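Local coordinates for beta sliding clamp (Borrelia burgdorferi, PDB 6DJ8), which probably forms a ring-shaped head-to-tail dimer around DNA that tethers DNA polymerases and other replication proteins and makes them processive, at residues A[89-100]-A[110-118]. Residues are numbered along the deposited sequence; the frame is centred on the assembly and turned at random.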
loop_
_atom_site.group_PDB
_atom_site.type_symbol
_atom_site.label_atom_id
_atom_site.label_comp_id
_atom_site.label_asym_id
_atom_site.label_seq_id
_atom_site.Cartn_x
_atom_site.Cartn_y
_atom_site.Cartn_z
ATOM N N ALA A 89 2.298 -11.621 -18.211
ATOM C CA ALA A 89 2.384 -12.977 -18.747
ATOM C C ALA A 89 3.388 -13.807 -17.968
ATOM O O ALA A 89 3.104 -14.939 -17.557
ATOM C CB ALA A 89 2.755 -12.923 -20.234
ATOM N N VAL A 90 4.580 -13.257 -17.756
ATOM C CA VAL A 90 5.624 -14.005 -17.079
ATOM C C VAL A 90 5.274 -14.218 -15.597
ATOM O O VAL A 90 5.582 -15.267 -15.018
ATOM C CB VAL A 90 6.964 -13.266 -17.291
ATOM C CG1 VAL A 90 8.027 -13.797 -16.381
ATOM C CG2 VAL A 90 7.369 -13.359 -18.787
ATOM N N LYS A 91 4.646 -13.231 -14.956
ATOM C CA LYS A 91 4.138 -13.461 -13.603
ATOM C C LYS A 91 3.072 -14.551 -13.614
ATOM O O LYS A 91 3.014 -15.402 -12.710
ATOM C CB LYS A 91 3.549 -12.174 -13.019
ATOM C CG LYS A 91 4.561 -11.317 -12.260
ATOM C CD LYS A 91 3.941 -10.101 -11.560
ATOM C CE LYS A 91 3.229 -10.454 -10.234
ATOM N NZ LYS A 91 2.004 -11.303 -10.324
ATOM N N ALA A 92 2.210 -14.529 -14.628
ATOM C CA ALA A 92 1.152 -15.533 -14.708
ATOM C C ALA A 92 1.742 -16.933 -14.728
ATOM O O ALA A 92 1.175 -17.853 -14.136
ATOM C CB ALA A 92 0.294 -15.280 -15.953
ATOM N N PHE A 93 2.914 -17.098 -15.345
ATOM C CA PHE A 93 3.569 -18.389 -15.468
ATOM C C PHE A 93 4.732 -18.572 -14.485
ATOM O O PHE A 93 5.594 -19.425 -14.711
ATOM C CB PHE A 93 4.029 -18.587 -16.920
ATOM C CG PHE A 93 2.977 -19.259 -17.803
ATOM C CD1 PHE A 93 1.675 -19.437 -17.348
ATOM C CD2 PHE A 93 3.300 -19.718 -19.077
ATOM C CE1 PHE A 93 0.709 -20.065 -18.149
ATOM C CE2 PHE A 93 2.338 -20.351 -19.889
ATOM C CZ PHE A 93 1.036 -20.523 -19.421
ATOM N N ASN A 94 4.760 -17.826 -13.378
ATOM C CA ASN A 94 5.876 -17.985 -12.446
ATOM C C ASN A 94 5.953 -19.375 -11.807
ATOM O O ASN A 94 6.986 -19.698 -11.213
ATOM C CB ASN A 94 5.808 -16.904 -11.361
ATOM C CG ASN A 94 4.572 -16.983 -10.529
ATOM O OD1 ASN A 94 4.213 -18.027 -10.029
ATOM N ND2 ASN A 94 3.869 -15.861 -10.423
ATOM N N PHE A 95 4.912 -20.216 -11.913
ATOM C CA PHE A 95 5.064 -21.548 -11.329
ATOM C C PHE A 95 5.821 -22.510 -12.240
ATOM O O PHE A 95 6.050 -23.659 -11.846
ATOM C CB PHE A 95 3.690 -22.143 -10.908
ATOM C CG PHE A 95 2.728 -22.374 -12.042
ATOM C CD1 PHE A 95 2.107 -21.313 -12.672
ATOM C CD2 PHE A 95 2.408 -23.656 -12.449
ATOM C CE1 PHE A 95 1.195 -21.525 -13.711
ATOM C CE2 PHE A 95 1.499 -23.871 -13.487
ATOM C CZ PHE A 95 0.890 -22.796 -14.111
ATOM N N TYR A 96 6.251 -22.068 -13.419
ATOM C CA TYR A 96 7.166 -22.836 -14.254
ATOM C C TYR A 96 8.595 -22.370 -14.022
ATOM O O TYR A 96 8.866 -21.164 -13.973
ATOM C CB TYR A 96 6.851 -22.679 -15.738
ATOM C CG TYR A 96 5.552 -23.306 -16.163
ATOM C CD1 TYR A 96 5.348 -24.680 -16.069
ATOM C CD2 TYR A 96 4.530 -22.524 -16.660
ATOM C CE1 TYR A 96 4.152 -25.252 -16.469
ATOM C CE2 TYR A 96 3.339 -23.083 -17.055
ATOM C CZ TYR A 96 3.157 -24.442 -16.954
ATOM O OH TYR A 96 1.973 -24.968 -17.358
ATOM N N LYS A 97 9.511 -23.328 -13.877
ATOM C CA LYS A 97 10.916 -22.952 -13.748
ATOM C C LYS A 97 11.433 -22.308 -15.037
ATOM O O LYS A 97 12.177 -21.321 -14.993
ATOM C CB LYS A 97 11.744 -24.183 -13.376
ATOM C CG LYS A 97 13.240 -23.935 -13.356
ATOM C CD LYS A 97 13.771 -23.685 -11.951
ATOM C CE LYS A 97 15.171 -23.064 -11.991
ATOM N NZ LYS A 97 16.076 -23.803 -12.919
ATOM N N LYS A 98 11.009 -22.828 -16.189
ATOM C CA LYS A 98 11.394 -22.332 -17.504
ATOM C C LYS A 98 10.159 -22.166 -18.375
ATOM O O LYS A 98 9.210 -22.957 -18.285
ATOM C CB LYS A 98 12.353 -23.307 -18.201
ATOM C CG LYS A 98 13.638 -23.547 -17.443
ATOM C CD LYS A 98 14.633 -24.374 -18.240
ATOM C CE LYS A 98 15.981 -24.406 -17.522
ATOM N NZ LYS A 98 17.020 -25.192 -18.249
ATOM N N ILE A 99 10.186 -21.171 -19.264
ATOM C CA ILE A 99 9.084 -21.013 -20.209
ATOM C C ILE A 99 9.621 -20.978 -21.634
ATOM O O ILE A 99 10.769 -20.596 -21.887
ATOM C CB ILE A 99 8.237 -19.755 -19.928
ATOM C CG1 ILE A 99 9.143 -18.521 -19.761
ATOM C CG2 ILE A 99 7.381 -19.946 -18.692
ATOM C CD1 ILE A 99 8.351 -17.241 -19.727
ATOM N N LYS A 100 8.772 -21.392 -22.571
ATOM C CA LYS A 100 9.061 -21.329 -23.994
ATOM C C LYS A 100 8.214 -20.200 -24.561
ATOM O O LYS A 100 6.987 -20.195 -24.400
ATOM C CB LYS A 100 8.748 -22.666 -24.680
ATOM C CG LYS A 100 9.087 -22.726 -26.176
ATOM C CD LYS A 100 8.936 -24.163 -26.735
ATOM C CE LYS A 100 9.325 -24.245 -28.214
ATOM N NZ LYS A 100 9.022 -25.578 -28.840
ATOM N N LEU A 110 2.817 -13.306 -29.269
ATOM C CA LEU A 110 3.726 -14.168 -28.542
ATOM C C LEU A 110 2.874 -15.273 -27.932
ATOM O O LEU A 110 1.843 -14.989 -27.320
ATOM C CB LEU A 110 4.444 -13.369 -27.463
ATOM C CG LEU A 110 5.960 -13.251 -27.553
ATOM C CD1 LEU A 110 6.339 -12.633 -28.861
ATOM C CD2 LEU A 110 6.427 -12.366 -26.403
ATOM N N GLU A 111 3.253 -16.522 -28.161
ATOM C CA GLU A 111 2.556 -17.658 -27.582
ATOM C C GLU A 111 3.504 -18.219 -26.540
ATOM O O GLU A 111 4.659 -18.534 -26.851
ATOM C CB GLU A 111 2.215 -18.703 -28.641
ATOM C CG GLU A 111 1.728 -18.093 -29.950
ATOM C CD GLU A 111 0.272 -18.385 -30.233
ATOM O OE1 GLU A 111 -0.382 -19.045 -29.396
ATOM O OE2 GLU A 111 -0.220 -17.957 -31.297
ATOM N N ILE A 112 3.024 -18.337 -25.308
ATOM C CA ILE A 112 3.865 -18.707 -24.183
ATOM C C ILE A 112 3.302 -19.971 -23.561
ATOM O O ILE A 112 2.085 -20.091 -23.354
ATOM C CB ILE A 112 3.947 -17.567 -23.156
ATOM C CG1 ILE A 112 4.296 -16.256 -23.872
ATOM C CG2 ILE A 112 4.938 -17.902 -22.069
ATOM C CD1 ILE A 112 4.599 -15.071 -22.934
ATOM N N MET A 113 4.189 -20.912 -23.277
ATOM C CA MET A 113 3.821 -22.166 -22.659
ATOM C C MET A 113 4.938 -22.514 -21.697
ATOM O O MET A 113 6.064 -22.012 -21.818
ATOM C CB MET A 113 3.607 -23.269 -23.715
ATOM C CG MET A 113 4.852 -23.534 -24.565
ATOM S SD MET A 113 4.503 -23.719 -26.336
ATOM C CE MET A 113 3.777 -22.113 -26.685
ATOM N N GLY A 114 4.624 -23.350 -20.715
ATOM C CA GLY A 114 5.672 -23.828 -19.836
ATOM C C GLY A 114 6.596 -24.733 -20.618
ATOM O O GLY A 114 6.142 -25.543 -21.436
ATOM N N GLU A 115 7.904 -24.552 -20.438
ATOM C CA GLU A 115 8.880 -25.449 -21.050
ATOM C C GLU A 115 9.077 -26.572 -20.053
ATOM O O GLU A 115 9.966 -26.536 -19.201
ATOM C CB GLU A 115 10.185 -24.750 -21.412
ATOM C CG GLU A 115 11.213 -25.678 -22.065
ATOM C CD GLU A 115 10.673 -26.453 -23.279
ATOM O OE1 GLU A 115 9.824 -25.921 -24.031
ATOM O OE2 GLU A 115 11.106 -27.608 -23.479
ATOM N N LEU A 116 8.201 -27.561 -20.133
ATOM C CA LEU A 116 8.280 -28.716 -19.265
ATOM C C LEU A 116 9.427 -29.610 -19.711
ATOM O O LEU A 116 10.024 -29.423 -20.775
ATOM C CB LEU A 116 6.954 -29.464 -19.282
ATOM C CG LEU A 116 5.795 -28.474 -19.197
ATOM C CD1 LEU A 116 4.526 -29.019 -19.853
ATOM C CD2 LEU A 116 5.551 -28.118 -17.746
ATOM N N ASN A 117 9.727 -30.605 -18.890
ATOM C CA ASN A 117 10.851 -31.464 -19.225
ATOM C C ASN A 117 10.454 -32.599 -20.179
ATOM O O ASN A 117 11.290 -33.057 -20.971
ATOM C CB ASN A 117 11.497 -31.986 -17.937
ATOM C CG ASN A 117 11.661 -30.895 -16.862
ATOM O OD1 ASN A 117 11.516 -31.157 -15.666
ATOM N ND2 ASN A 117 11.954 -29.677 -17.290
ATOM N N ASP A 118 9.203 -33.059 -20.167
ATOM C CA ASP A 118 8.854 -33.963 -21.261
ATOM C C ASP A 118 7.454 -33.680 -21.814
ATOM O O ASP A 118 6.975 -32.545 -21.724
ATOM C CB ASP A 118 9.101 -35.434 -20.839
ATOM C CG ASP A 118 7.935 -36.095 -20.124
ATOM O OD1 ASP A 118 6.954 -36.442 -20.803
ATOM O OD2 ASP A 118 8.039 -36.350 -18.911
HETATM O O HOH W 1 2.263 -24.572 -20.388
HETATM O O HOH W 2 10.092 -25.473 -16.224
#
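With its CG opposite the carbonyl carbon (chi1 -68°), Y96 lays one ring face over G114, whose CA stands 3.5 Å from the ring centroid, almost on the normal: a CH-pi contact. L116 CD2 comes obliquely to Y96 CE1, and F95 CE2 lies over the opposite face, displaced toward the rim of the Y96 ring. One water accepts from G114 N and also bonds Y96 OH; I99 and G114 are a non-hydrogen-bonded pair, so this amide is not used between the two strands. F93 meets M113 CA at its edge, CE2 to CA 3.6 Å, and its CD2 lies 3.9 Å from I112 CG2. I112 also sends CD1 to A89 CB, 3.9 Å away, so its branches reach both the helix end and the turn that follows it.

In the antiparallel hairpin of strands 98-104 and 109-114, K100 and M113 are a hydrogen-bonded pair, K100 N to M113 O 2.9 Å and M113 N to K100 O 3.1 Å, both nearly straight. The chain leaves the strand through an inverse gamma turn at E115, whose N reaches K98 O at 3.0 Å from above the carbonyl plane; a second water joins K98 N to E115 O. K100 runs extended across E115, placing CD 3.3 Å from OE1, and makes a cation-pi contact with F14.

One aromatic face, one aromatic edge and aliphatic branches thus join helix 83-92 and its turn to the hairpin of the N-terminal clamp domain, and R293 of the second subunit bonds A92 O and N94 OD1. K100 NZ and E115 OE1 are not in contact, so any attraction between them is probably modest.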